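PDB 3BT3: glyoxalase-related enzyme, AraC type from Clostridium phytofermentans, which is of unknown function but has a glyoxalase-related fold of the VOC superfamily, probably serving as the sensory part of an AraC-type transcription regulator. Local coordinates for residues 28-33 and 86-91; 32-37 and 132-137; 58-63 and 82-87; 96-101 and 139-144. All coordinates share one frame; numbering follows the deposited sequence.

Interaction 1 (28-33 and 86-91); sequences FTKDMD and GEPIKG
Phe28 and Lys30 lie against Gly86, Glu87 and Pro88 where strand 26-29 of one four-stranded mixed sheet runs out beside the loop leading to the other; two such sheets, each with strand order 1-4-3-2, are consistent with the VOC fold. The parallel pairing of strands 26-29 and 81-85 goes one step further here: Gly86 N donates to Thr29 O over 3.0 Å, with 154° at the hydrogen. Next to this bond Phe28 turns its CG beside its own backbone N (chi1 -63°), and its CB packs 3.3 Å from Glu87 O. The ring then leads away from the loop, touching Ile89 CG1 with its edge, 4.2 Å from CD2, and reaching Val92 of the second subunit. Lys30 takes another course. A bend at chi2 (-56°) lays its CD 3.2 Å from Gly86 O; further bends at chi3 and chi4 lead NZ round to Glu87 OE2, a long salt bridge of 3.6 Å. The aliphatic part crosses the Pro88 ring at about a right angle, CG next to CD of the proline. Thr29 faces the other way: its OG1 bonds to Thr35 and accepts from Asp31 N in an ST turn that bridges the short link from the strand to helix 32-41, whose N-cap is Asp31. Phe28 O is gripped from two sources. Pro88 CA points its hydrogen at Phe28 O over 3.3 Å, and a water donates to the same oxygen at 2.7 Å while accepting from Ile89 N at 3.0 Å.

Interaction 2 (32-37 and 132-137); sequences MDKTVK and TTTDGC
A tight turn closing the hairpin between strands 126-132 and 138-144 meets the first turn of helix 32-41, with Asp135 and Thr134 bonded to Thr35 and Lys34. The shorter link is Thr35 OG1 to Asp135 OD1, 2.6 Å, in which the hydroxyl donates to the syn lone pair of the carboxylate oxygen. The two side chains cross at about a right angle, and Thr35 CG2 also lies close to OD1. Thr35 OG1 is put there by a chi1 of -65°, which sets it anti to the carbonyl carbon. Asp135 OD1 is also hydrogen-bonded to Tyr27 OH, which bonds Thr133 OG1 as well, so the tyrosine of strand 26-29 ties the carboxylate to the turn. Lys34 works nearer the surface. Its CG stands anti to the backbone N (chi1 178°) and the chain bends at its last two torsions, bringing NZ to Thr134 OG1 over 2.8 Å. Asp135 OD2, 3.9 Å from Lys34 NZ, adds a long salt bridge. Thr134 CG2 lies 4.1 Å from Thr35 CA; this methyl packs on the helix backbone. Within the turn, Thr133 OG1 accepts from Asp135 N at 3.1 Å, an ST turn. Gly136 N donates to Thr133 O at 3.0 Å and Thr133 N to Cys137 O at 2.9 Å, the pattern of a type I turn with a G1 beta bulge at Gly136.

Interaction 3 (58-63 and 82-87); sequences GDYGCV and HLFKGE
Gly61 and Leu83 form the hydrogen-bonded pair at the middle of this antiparallel contact between 58-64 and 81-85, the two inner strands of a four-stranded mixed sheet consistent with one half of a VOC-type fold. Leu83 N donates to Gly61 O at 2.7 Å and Gly61 N to Leu83 O at 3.0 Å. Here the packing is close. Leu83 lies against the backbone of Gly61 and Cys62, and its CD1 meets Val63 CG1 at 3.7 Å; Val36 of helix 32-41 touches both side chains. On the reverse face Tyr60 and Phe84 run side by side. Their rings are oblique, planes at 46°, with Tyr60 CD1 3.5 Å from Phe84 CE1, and Phe95 of the second subunit packs on both. Toward Lys85 the contact loosens: Lys85 N reaches Asp59 O only at 3.3 Å, with 136° at the hydrogen. Asp59 and Tyr60 form a classic beta bulge against Ala51 of strand 46-52. At this partly exposed margin Lys85 NZ meets Asp59 OD1 at 2.7 Å, 29° out of the carboxylate plane. Asp53 is its second salt-bridge partner, and one ammonium between two carboxylates implies that Lys85 probably stays protonated, offsetting their repulsion.

Interaction 4 (96-101 and 139-144); sequences MMIEGI and LRFFES
Phe142 lays one ring face beneath Met97, whose CA stands 3.8 Å from the ring centroid and 16° off its normal, a CH-pi contact. Met97 CB fits over the rim of the same ring, 3.4 Å from CZ. On the opposite face of the sheet Phe141 projects beside Met96: the methionine CG lies 3.6 Å from CE1, its SD obliquely beyond in a Met-aromatic contact, and Ile98 CG2 abuts the ring edge at CD1, 3.8 Å away. Leu104 of helix 101-110 packs on both Ile98 and Phe141. These ridges belong to the first and last strands of a mixed sheet ordered 1-4-3-2, as in the VOC fold, which run parallel and are laced by Ile98 N to Phe142 O, 2.8 Å. Met97 to Glu99 also pair antiparallel with a strand of the second subunit, carrying the sheet across the interface. Past the ladder, Glu143 reaches out fully extended and fills the hollow where strand 92-99 turns into the helix. Its OE2 takes Ile101 N at 3.0 Å from above the carboxylate plane, while Gly100 N, at the N-cap, gives weak bonds of 3.3 Å to both OE1 and OE2.

Interactions 1, 2 and 3 form one continuous cluster around the start of helix 32-41, on the far side of the chain's centre from interaction 4. Thr29 OG1 lies 2.8 Å from Thr35 OG1, joining interaction 1 to interaction 2, and Thr29 N lies 2.9 Å from Phe84 O, joining it to interaction 3. Val36 CG2 packs on Leu83 CD1 at 3.7 Å, bringing 2 and 3 together. The centres of interactions 3 and 4 stand about 24 Å apart within one chain, yet both touch the second subunit, where Phe84 packs on Arg140 of the partner. Interaction 2 meets 4 through Thr133 CG2 and Leu139 CG, 3.8 Å apart.

Interaction 1 (28-33 and 86-91)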
loop_
_atom_site.group_PDB
_atom_site.type_symbol
_atom_site.label_atom_id
_atom_site.label_comp_id
_atom_site.label_asym_id
_atom_site.label_seq_id
_atom_site.Cartn_x
_atom_site.Cartn_y
_atom_site.Cartn_z
ATOM N N PHE A 28 -1.413 -10.012 2.106
ATOM C CA PHE A 28 -1.360 -11.450 1.867
ATOM C C PHE A 28 -2.245 -12.269 2.793
ATOM O O PHE A 28 -2.363 -11.971 3.972
ATOM C CB PHE A 28 0.097 -11.921 1.939
ATOM C CG PHE A 28 0.962 -11.311 0.881
ATOM C CD1 PHE A 28 1.006 -11.852 -0.399
ATOM C CD2 PHE A 28 1.645 -10.125 1.128
ATOM C CE1 PHE A 28 1.712 -11.211 -1.423
ATOM C CE2 PHE A 28 2.345 -9.481 0.120
ATOM C CZ PHE A 28 2.379 -10.024 -1.161
ATOM N N THR A 29 -2.874 -13.304 2.248
ATOM C CA THR A 29 -3.760 -14.148 3.044
ATOM C C THR A 29 -3.787 -15.608 2.607
ATOM O O THR A 29 -3.714 -15.909 1.417
ATOM C CB THR A 29 -5.221 -13.604 3.023
ATOM O OG1 THR A 29 -6.100 -14.531 3.674
ATOM C CG2 THR A 29 -5.692 -13.411 1.600
ATOM N N LYS A 30 -3.906 -16.503 3.587
ATOM C CA LYS A 30 -3.979 -17.945 3.337
ATOM C C LYS A 30 -5.405 -18.390 2.989
ATOM O O LYS A 30 -5.599 -19.463 2.433
ATOM C CB LYS A 30 -3.482 -18.731 4.554
ATOM C CG LYS A 30 -2.006 -18.547 4.854
ATOM C CD LYS A 30 -1.133 -18.913 3.650
ATOM C CE LYS A 30 -1.239 -20.394 3.292
ATOM N NZ LYS A 30 -0.725 -21.287 4.380
ATOM N N ASP A 31 -6.396 -17.565 3.329
ATOM C CA ASP A 31 -7.795 -17.863 3.028
ATOM C C ASP A 31 -8.535 -16.554 2.715
ATOM O O ASP A 31 -9.137 -15.927 3.585
ATOM C CB ASP A 31 -8.455 -18.603 4.201
ATOM C CG ASP A 31 -9.807 -19.224 3.818
ATOM O OD1 ASP A 31 -10.360 -20.004 4.628
ATOM O OD2 ASP A 31 -10.320 -18.935 2.710
ATOM N N MET A 32 -8.487 -16.172 1.444
ATOM C CA MET A 32 -9.081 -14.933 0.939
ATOM C C MET A 32 -10.545 -14.682 1.314
ATOM O O MET A 32 -10.900 -13.578 1.735
ATOM C CB MET A 32 -8.902 -14.874 -0.589
ATOM C CG MET A 32 -8.727 -13.467 -1.150
ATOM S SD MET A 32 -7.920 -13.459 -2.789
ATOM C CE MET A 32 -9.219 -13.331 -3.686
ATOM N N ASP A 33 -11.397 -15.690 1.153
ATOM C CA ASP A 33 -12.804 -15.548 1.496
ATOM C C ASP A 33 -13.007 -15.066 2.926
ATOM O O ASP A 33 -13.781 -14.133 3.165
ATOM C CB ASP A 33 -13.521 -16.875 1.295
ATOM C CG ASP A 33 -13.862 -17.131 -0.155
ATOM O OD1 ASP A 33 -14.793 -16.471 -0.666
ATOM O OD2 ASP A 33 -13.196 -17.981 -0.786
ATOM N N GLY A 86 -0.928 -16.117 0.354
ATOM C CA GLY A 86 0.379 -16.172 0.982
ATOM C C GLY A 86 0.338 -15.989 2.485
ATOM O O GLY A 86 -0.732 -15.825 3.067
ATOM N N GLU A 87 1.505 -16.021 3.122
ATOM C CA GLU A 87 1.581 -15.839 4.566
ATOM C C GLU A 87 1.165 -14.422 4.945
ATOM O O GLU A 87 1.681 -13.447 4.401
ATOM C CB GLU A 87 3.003 -16.100 5.077
ATOM C CG GLU A 87 3.373 -17.570 5.205
ATOM C CD GLU A 87 2.468 -18.334 6.178
ATOM O OE1 GLU A 87 2.200 -17.821 7.290
ATOM O OE2 GLU A 87 2.037 -19.457 5.828
ATOM N N PRO A 88 0.229 -14.293 5.894
ATOM C CA PRO A 88 -0.234 -12.974 6.325
ATOM C C PRO A 88 0.950 -12.109 6.753
ATOM O O PRO A 88 1.975 -12.621 7.200
ATOM C CB PRO A 88 -1.140 -13.291 7.519
ATOM C CG PRO A 88 -1.578 -14.690 7.280
ATOM C CD PRO A 88 -0.335 -15.352 6.748
ATOM N N ILE A 89 0.809 -10.797 6.620
ATOM C CA ILE A 89 1.872 -9.897 7.036
ATOM C C ILE A 89 1.898 -9.818 8.560
ATOM O O ILE A 89 0.852 -9.691 9.198
ATOM C CB ILE A 89 1.661 -8.471 6.473
ATOM C CG1 ILE A 89 2.001 -8.455 4.972
ATOM C CG2 ILE A 89 2.539 -7.467 7.243
ATOM C CD1 ILE A 89 1.530 -7.221 4.236
ATOM N N LYS A 90 3.092 -9.913 9.136
ATOM C CA LYS A 90 3.264 -9.808 10.584
ATOM C C LYS A 90 3.705 -8.377 10.839
ATOM O O LYS A 90 4.782 -7.968 10.418
ATOM C CB LYS A 90 4.341 -10.770 11.080
ATOM C CG LYS A 90 4.042 -12.229 10.794
ATOM C CD LYS A 90 5.207 -13.104 11.219
ATOM C CE LYS A 90 4.958 -14.560 10.875
ATOM N NZ LYS A 90 6.172 -15.386 11.151
ATOM N N GLY A 91 2.868 -7.612 11.520
ATOM C CA GLY A 91 3.193 -6.223 11.780
ATOM C C GLY A 91 2.207 -5.323 11.054
ATOM O O GLY A 91 1.092 -5.747 10.729
HETATM O O HOH W 1 -1.426 -9.621 5.028
#

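Interaction 2 (32-37 and 132-137)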
loop_
_atom_site.group_PDB
_atom_site.type_symbol
_atom_site.label_atom_id
_atom_site.label_comp_id
_atom_site.label_asym_id
_atom_site.label_seq_id
_atom_site.Cartn_x
_atom_site.Cartn_y
_atom_site.Cartn_z
ATOM N N MET A 32 -8.487 -16.172 1.444
ATOM C CA MET A 32 -9.081 -14.933 0.939
ATOM C C MET A 32 -10.545 -14.682 1.314
ATOM O O MET A 32 -10.900 -13.578 1.735
ATOM C CB MET A 32 -8.902 -14.874 -0.589
ATOM C CG MET A 32 -8.727 -13.467 -1.150
ATOM S SD MET A 32 -7.920 -13.459 -2.789
ATOM C CE MET A 32 -9.219 -13.331 -3.686
ATOM N N ASP A 33 -11.397 -15.690 1.153
ATOM C CA ASP A 33 -12.804 -15.548 1.496
ATOM C C ASP A 33 -13.007 -15.066 2.926
ATOM O O ASP A 33 -13.781 -14.133 3.165
ATOM C CB ASP A 33 -13.521 -16.875 1.295
ATOM C CG ASP A 33 -13.862 -17.131 -0.155
ATOM O OD1 ASP A 33 -14.793 -16.471 -0.666
ATOM O OD2 ASP A 33 -13.196 -17.981 -0.786
ATOM N N LYS A 34 -12.309 -15.686 3.877
ATOM C CA LYS A 34 -12.443 -15.289 5.277
ATOM C C LYS A 34 -11.968 -13.844 5.479
ATOM O O LYS A 34 -12.569 -13.092 6.250
ATOM C CB LYS A 34 -11.656 -16.243 6.194
ATOM C CG LYS A 34 -11.703 -15.852 7.676
ATOM C CD LYS A 34 -11.130 -16.933 8.592
ATOM C CE LYS A 34 -9.609 -16.962 8.567
ATOM N NZ LYS A 34 -9.002 -15.744 9.191
ATOM N N THR A 35 -10.895 -13.467 4.783
ATOM C CA THR A 35 -10.341 -12.117 4.871
ATOM C C THR A 35 -11.334 -11.100 4.329
ATOM O O THR A 35 -11.565 -10.057 4.932
ATOM C CB THR A 35 -9.039 -12.011 4.077
ATOM O OG1 THR A 35 -8.054 -12.847 4.691
ATOM C CG2 THR A 35 -8.534 -10.568 4.039
ATOM N N VAL A 36 -11.934 -11.428 3.193
ATOM C CA VAL A 36 -12.919 -10.557 2.569
ATOM C C VAL A 36 -14.173 -10.408 3.438
ATOM O O VAL A 36 -14.759 -9.326 3.502
ATOM C CB VAL A 36 -13.315 -11.109 1.180
ATOM C CG1 VAL A 36 -14.600 -10.475 0.701
ATOM C CG2 VAL A 36 -12.207 -10.841 0.190
ATOM N N LYS A 37 -14.585 -11.487 4.098
ATOM C CA LYS A 37 -15.774 -11.442 4.944
ATOM C C LYS A 37 -15.500 -10.550 6.141
ATOM O O LYS A 37 -16.384 -9.840 6.621
ATOM C CB LYS A 37 -16.160 -12.847 5.411
ATOM C CG LYS A 37 -17.007 -13.602 4.406
ATOM C CD LYS A 37 -17.189 -15.066 4.796
ATOM C CE LYS A 37 -18.245 -15.768 3.926
ATOM N NZ LYS A 37 -17.931 -15.740 2.460
ATOM N N THR A 132 -6.417 -5.097 14.553
ATOM C CA THR A 132 -5.760 -6.335 14.186
ATOM C C THR A 132 -6.776 -7.063 13.315
ATOM O O THR A 132 -7.927 -7.213 13.719
ATOM C CB THR A 132 -5.457 -7.188 15.419
ATOM O OG1 THR A 132 -4.611 -6.453 16.313
ATOM C CG2 THR A 132 -4.765 -8.480 15.007
ATOM N N THR A 133 -6.368 -7.499 12.124
ATOM C CA THR A 133 -7.296 -8.186 11.228
ATOM C C THR A 133 -7.442 -9.645 11.597
ATOM O O THR A 133 -6.738 -10.143 12.475
ATOM C CB THR A 133 -6.837 -8.129 9.754
ATOM O OG1 THR A 133 -5.657 -8.933 9.574
ATOM C CG2 THR A 133 -6.548 -6.709 9.357
ATOM N N THR A 134 -8.352 -10.328 10.907
ATOM C CA THR A 134 -8.602 -11.748 11.147
ATOM C C THR A 134 -7.367 -12.552 10.774
ATOM O O THR A 134 -7.237 -13.706 11.159
ATOM C CB THR A 134 -9.800 -12.281 10.303
ATOM O OG1 THR A 134 -10.108 -13.623 10.695
ATOM C CG2 THR A 134 -9.456 -12.290 8.820
ATOM N N ASP A 135 -6.464 -11.933 10.020
ATOM C CA ASP A 135 -5.249 -12.608 9.586
ATOM C C ASP A 135 -4.054 -12.291 10.469
ATOM O O ASP A 135 -2.986 -12.865 10.294
ATOM C CB ASP A 135 -4.938 -12.220 8.140
ATOM C CG ASP A 135 -6.035 -12.637 7.184
ATOM O OD1 ASP A 135 -6.618 -11.767 6.501
ATOM O OD2 ASP A 135 -6.320 -13.849 7.124
ATOM N N GLY A 136 -4.230 -11.363 11.405
ATOM C CA GLY A 136 -3.139 -11.002 12.290
ATOM C C GLY A 136 -2.398 -9.706 11.988
ATOM O O GLY A 136 -1.684 -9.213 12.855
ATOM N N CYS A 137 -2.552 -9.147 10.788
ATOM C CA CYS A 137 -1.862 -7.903 10.448
ATOM C C CYS A 137 -2.462 -6.749 11.211
ATOM O O CYS A 137 -3.599 -6.821 11.693
ATOM C CB CYS A 137 -1.990 -7.538 8.967
ATOM S SG CYS A 137 -2.258 -8.867 7.843
#

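Interaction 3 (58-63 and 82-87)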
loop_
_atom_site.group_PDB
_atom_site.type_symbol
_atom_site.label_atom_id
_atom_site.label_comp_id
_atom_site.label_asym_id
_atom_site.label_seq_id
_atom_site.Cartn_x
_atom_site.Cartn_y
_atom_site.Cartn_z
ATOM N N GLY A 58 -9.126 -18.286 -3.021
ATOM C CA GLY A 58 -8.761 -17.152 -3.847
ATOM C C GLY A 58 -7.270 -16.937 -4.006
ATOM O O GLY A 58 -6.531 -17.002 -3.031
ATOM N N ASP A 59 -6.827 -16.700 -5.241
ATOM C CA ASP A 59 -5.415 -16.431 -5.524
ATOM C C ASP A 59 -5.253 -14.923 -5.611
ATOM O O ASP A 59 -4.233 -14.369 -5.216
ATOM C CB ASP A 59 -4.979 -17.019 -6.871
ATOM C CG ASP A 59 -4.767 -18.513 -6.826
ATOM O OD1 ASP A 59 -4.139 -18.998 -5.856
ATOM O OD2 ASP A 59 -5.213 -19.198 -7.775
ATOM N N TYR A 60 -6.271 -14.268 -6.152
ATOM C CA TYR A 60 -6.239 -12.829 -6.309
ATOM C C TYR A 60 -7.605 -12.210 -6.100
ATOM O O TYR A 60 -8.629 -12.776 -6.497
ATOM C CB TYR A 60 -5.739 -12.437 -7.703
ATOM C CG TYR A 60 -5.709 -10.943 -7.872
ATOM C CD1 TYR A 60 -4.780 -10.169 -7.177
ATOM C CD2 TYR A 60 -6.662 -10.290 -8.650
ATOM C CE1 TYR A 60 -4.806 -8.785 -7.245
ATOM C CE2 TYR A 60 -6.696 -8.901 -8.728
ATOM C CZ TYR A 60 -5.763 -8.158 -8.021
ATOM O OH TYR A 60 -5.778 -6.790 -8.088
ATOM N N GLY A 61 -7.605 -11.037 -5.481
ATOM C CA GLY A 61 -8.842 -10.334 -5.229
ATOM C C GLY A 61 -8.539 -8.979 -4.632
ATOM O O GLY A 61 -7.388 -8.534 -4.646
ATOM N N CYS A 62 -9.557 -8.305 -4.113
ATOM C CA CYS A 62 -9.306 -7.024 -3.503
ATOM C C CYS A 62 -10.461 -6.561 -2.658
ATOM O O CYS A 62 -11.564 -7.098 -2.748
ATOM C CB CYS A 62 -8.986 -5.980 -4.572
ATOM S SG CYS A 62 -10.321 -5.696 -5.712
ATOM N N VAL A 63 -10.179 -5.579 -1.811
ATOM C CA VAL A 63 -11.177 -4.985 -0.944
ATOM C C VAL A 63 -11.022 -3.472 -1.037
ATOM O O VAL A 63 -9.923 -2.959 -1.216
ATOM C CB VAL A 63 -11.014 -5.451 0.532
ATOM C CG1 VAL A 63 -11.354 -6.917 0.631
ATOM C CG2 VAL A 63 -9.588 -5.206 1.026
ATOM N N HIS A 82 -4.915 -4.955 -2.445
ATOM C CA HIS A 82 -4.881 -6.033 -3.424
ATOM C C HIS A 82 -4.664 -7.244 -2.528
ATOM O O HIS A 82 -3.843 -7.183 -1.622
ATOM C CB HIS A 82 -3.686 -5.909 -4.368
ATOM C CG HIS A 82 -3.820 -4.824 -5.386
ATOM N ND1 HIS A 82 -3.114 -3.641 -5.315
ATOM C CD2 HIS A 82 -4.573 -4.749 -6.511
ATOM C CE1 HIS A 82 -3.427 -2.884 -6.352
ATOM N NE2 HIS A 82 -4.308 -3.533 -7.093
ATOM N N LEU A 83 -5.403 -8.322 -2.758
ATOM C CA LEU A 83 -5.252 -9.530 -1.947
ATOM C C LEU A 83 -4.609 -10.653 -2.761
ATOM O O LEU A 83 -5.093 -10.997 -3.845
ATOM C CB LEU A 83 -6.616 -9.994 -1.429
ATOM C CG LEU A 83 -7.473 -8.940 -0.706
ATOM C CD1 LEU A 83 -8.909 -9.440 -0.573
ATOM C CD2 LEU A 83 -6.889 -8.643 0.660
ATOM N N PHE A 84 -3.523 -11.209 -2.226
ATOM C CA PHE A 84 -2.774 -12.303 -2.847
ATOM C C PHE A 84 -2.678 -13.472 -1.861
ATOM O O PHE A 84 -2.676 -13.268 -0.646
ATOM C CB PHE A 84 -1.346 -11.850 -3.183
ATOM C CG PHE A 84 -1.277 -10.717 -4.157
ATOM C CD1 PHE A 84 -1.453 -10.940 -5.522
ATOM C CD2 PHE A 84 -1.055 -9.419 -3.713
ATOM C CE1 PHE A 84 -1.406 -9.881 -6.435
ATOM C CE2 PHE A 84 -1.008 -8.357 -4.616
ATOM C CZ PHE A 84 -1.186 -8.590 -5.982
ATOM N N LYS A 85 -2.579 -14.693 -2.384
ATOM C CA LYS A 85 -2.454 -15.873 -1.532
ATOM C C LYS A 85 -1.039 -15.900 -0.954
ATOM O O LYS A 85 -0.063 -15.717 -1.683
ATOM C CB LYS A 85 -2.685 -17.151 -2.339
ATOM C CG LYS A 85 -3.439 -18.226 -1.578
ATOM C CD LYS A 85 -2.740 -19.576 -1.612
ATOM C CE LYS A 85 -2.747 -20.191 -2.989
ATOM N NZ LYS A 85 -4.134 -20.372 -3.477
ATOM N N GLY A 86 -0.928 -16.117 0.354
ATOM C CA GLY A 86 0.379 -16.172 0.982
ATOM C C GLY A 86 0.338 -15.989 2.485
ATOM O O GLY A 86 -0.732 -15.825 3.067
ATOM N N GLU A 87 1.505 -16.021 3.122
ATOM C CA GLU A 87 1.581 -15.839 4.566
ATOM C C GLU A 87 1.165 -14.422 4.945
ATOM O O GLU A 87 1.681 -13.447 4.401
ATOM C CB GLU A 87 3.003 -16.100 5.077
ATOM C CG GLU A 87 3.373 -17.570 5.205
ATOM C CD GLU A 87 2.468 -18.334 6.178
ATOM O OE1 GLU A 87 2.200 -17.821 7.290
ATOM O OE2 GLU A 87 2.037 -19.457 5.828
#

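Interaction 4 (96-101 and 139-144)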
loop_
_atom_site.group_PDB
_atom_site.type_symbol
_atom_site.label_atom_id
_atom_site.label_comp_id
_atom_site.label_asym_id
_atom_site.label_seq_id
_atom_site.Cartn_x
_atom_site.Cartn_y
_atom_site.Cartn_z
ATOM N N MET A 96 -3.662 4.318 6.950
ATOM C CA MET A 96 -4.578 5.183 6.228
ATOM C C MET A 96 -5.240 6.335 6.975
ATOM O O MET A 96 -5.655 6.210 8.125
ATOM C CB MET A 96 -5.630 4.321 5.495
ATOM C CG MET A 96 -6.461 3.345 6.333
ATOM S SD MET A 96 -7.399 2.103 5.302
ATOM C CE MET A 96 -6.512 0.684 5.681
ATOM N N MET A 97 -5.308 7.470 6.289
ATOM C CA MET A 97 -5.911 8.680 6.819
ATOM C C MET A 97 -7.418 8.585 6.622
ATOM O O MET A 97 -7.885 8.296 5.516
ATOM C CB MET A 97 -5.369 9.905 6.071
ATOM C CG MET A 97 -5.849 11.264 6.614
ATOM S SD MET A 97 -5.635 12.641 5.432
ATOM C CE MET A 97 -3.868 12.841 5.423
ATOM N N ILE A 98 -8.178 8.814 7.690
ATOM C CA ILE A 98 -9.625 8.761 7.589
ATOM C C ILE A 98 -10.317 9.952 8.224
ATOM O O ILE A 98 -9.692 10.829 8.821
ATOM C CB ILE A 98 -10.209 7.501 8.245
ATOM C CG1 ILE A 98 -10.061 7.592 9.759
ATOM C CG2 ILE A 98 -9.516 6.259 7.716
ATOM C CD1 ILE A 98 -10.869 6.556 10.495
ATOM N N GLU A 99 -11.633 9.965 8.089
ATOM C CA GLU A 99 -12.444 11.022 8.650
ATOM C C GLU A 99 -13.573 10.327 9.393
ATOM O O GLU A 99 -14.296 9.520 8.819
ATOM C CB GLU A 99 -12.981 11.894 7.522
ATOM C CG GLU A 99 -13.258 13.325 7.924
ATOM C CD GLU A 99 -13.190 14.274 6.741
ATOM O OE1 GLU A 99 -13.351 15.496 6.951
ATOM O OE2 GLU A 99 -12.972 13.796 5.601
ATOM N N GLY A 100 -13.703 10.627 10.680
ATOM C CA GLY A 100 -14.733 10.003 11.490
ATOM C C GLY A 100 -14.125 8.843 12.250
ATOM O O GLY A 100 -14.654 7.731 12.239
ATOM N N ILE A 101 -12.999 9.105 12.908
ATOM C CA ILE A 101 -12.295 8.078 13.659
ATOM C C ILE A 101 -13.148 7.502 14.791
ATOM O O ILE A 101 -13.038 6.321 15.119
ATOM C CB ILE A 101 -10.960 8.629 14.228
ATOM C CG1 ILE A 101 -10.157 7.500 14.865
ATOM C CG2 ILE A 101 -11.221 9.703 15.262
ATOM C CD1 ILE A 101 -9.776 6.424 13.900
ATOM N N LEU A 139 -3.601 -2.721 11.163
ATOM C CA LEU A 139 -4.029 -1.630 10.303
ATOM C C LEU A 139 -4.092 -0.386 11.168
ATOM O O LEU A 139 -4.788 -0.364 12.191
ATOM C CB LEU A 139 -5.413 -1.891 9.709
ATOM C CG LEU A 139 -5.582 -3.086 8.785
ATOM C CD1 LEU A 139 -6.982 -3.074 8.205
ATOM C CD2 LEU A 139 -4.539 -3.026 7.674
ATOM N N ARG A 140 -3.366 0.646 10.757
ATOM C CA ARG A 140 -3.359 1.902 11.495
ATOM C C ARG A 140 -4.299 2.910 10.845
ATOM O O ARG A 140 -4.276 3.120 9.636
ATOM C CB ARG A 140 -1.938 2.466 11.561
ATOM C CG ARG A 140 -0.972 1.585 12.356
ATOM C CD ARG A 140 0.436 2.158 12.392
ATOM N NE ARG A 140 0.451 3.507 12.940
ATOM C CZ ARG A 140 1.524 4.292 12.976
ATOM N NH1 ARG A 140 2.683 3.865 12.496
ATOM N NH2 ARG A 140 1.441 5.511 13.489
ATOM N N PHE A 141 -5.144 3.520 11.660
ATOM C CA PHE A 141 -6.090 4.514 11.175
ATOM C C PHE A 141 -5.811 5.819 11.911
ATOM O O PHE A 141 -5.592 5.820 13.126
ATOM C CB PHE A 141 -7.522 4.052 11.450
ATOM C CG PHE A 141 -7.941 2.853 10.637
ATOM C CD1 PHE A 141 -8.463 3.010 9.355
ATOM C CD2 PHE A 141 -7.804 1.567 11.146
ATOM C CE1 PHE A 141 -8.846 1.906 8.594
ATOM C CE2 PHE A 141 -8.182 0.453 10.392
ATOM C CZ PHE A 141 -8.705 0.622 9.118
ATOM N N PHE A 142 -5.788 6.932 11.191
ATOM C CA PHE A 142 -5.542 8.197 11.858
ATOM C C PHE A 142 -6.348 9.321 11.255
ATOM O O PHE A 142 -6.765 9.254 10.098
ATOM C CB PHE A 142 -4.039 8.544 11.843
ATOM C CG PHE A 142 -3.505 8.913 10.486
ATOM C CD1 PHE A 142 -3.603 10.218 10.015
ATOM C CD2 PHE A 142 -2.928 7.946 9.667
ATOM C CE1 PHE A 142 -3.135 10.555 8.743
ATOM C CE2 PHE A 142 -2.458 8.271 8.399
ATOM C CZ PHE A 142 -2.563 9.580 7.935
ATOM N N GLU A 143 -6.586 10.342 12.069
ATOM C CA GLU A 143 -7.320 11.529 11.653
ATOM C C GLU A 143 -6.605 12.711 12.291
ATOM O O GLU A 143 -6.418 12.756 13.515
ATOM C CB GLU A 143 -8.771 11.471 12.132
ATOM C CG GLU A 143 -9.622 12.610 11.607
ATOM C CD GLU A 143 -11.091 12.480 11.979
ATOM O OE1 GLU A 143 -11.906 13.246 11.422
ATOM O OE2 GLU A 143 -11.437 11.625 12.825
ATOM N N SER A 144 -6.185 13.657 11.461
ATOM C CA SER A 144 -5.473 14.821 11.960
ATOM C C SER A 144 -6.391 15.742 12.766
ATOM O O SER A 144 -7.605 15.772 12.550
ATOM C CB SER A 144 -4.851 15.581 10.794
ATOM O OG SER A 144 -5.812 15.812 9.785
#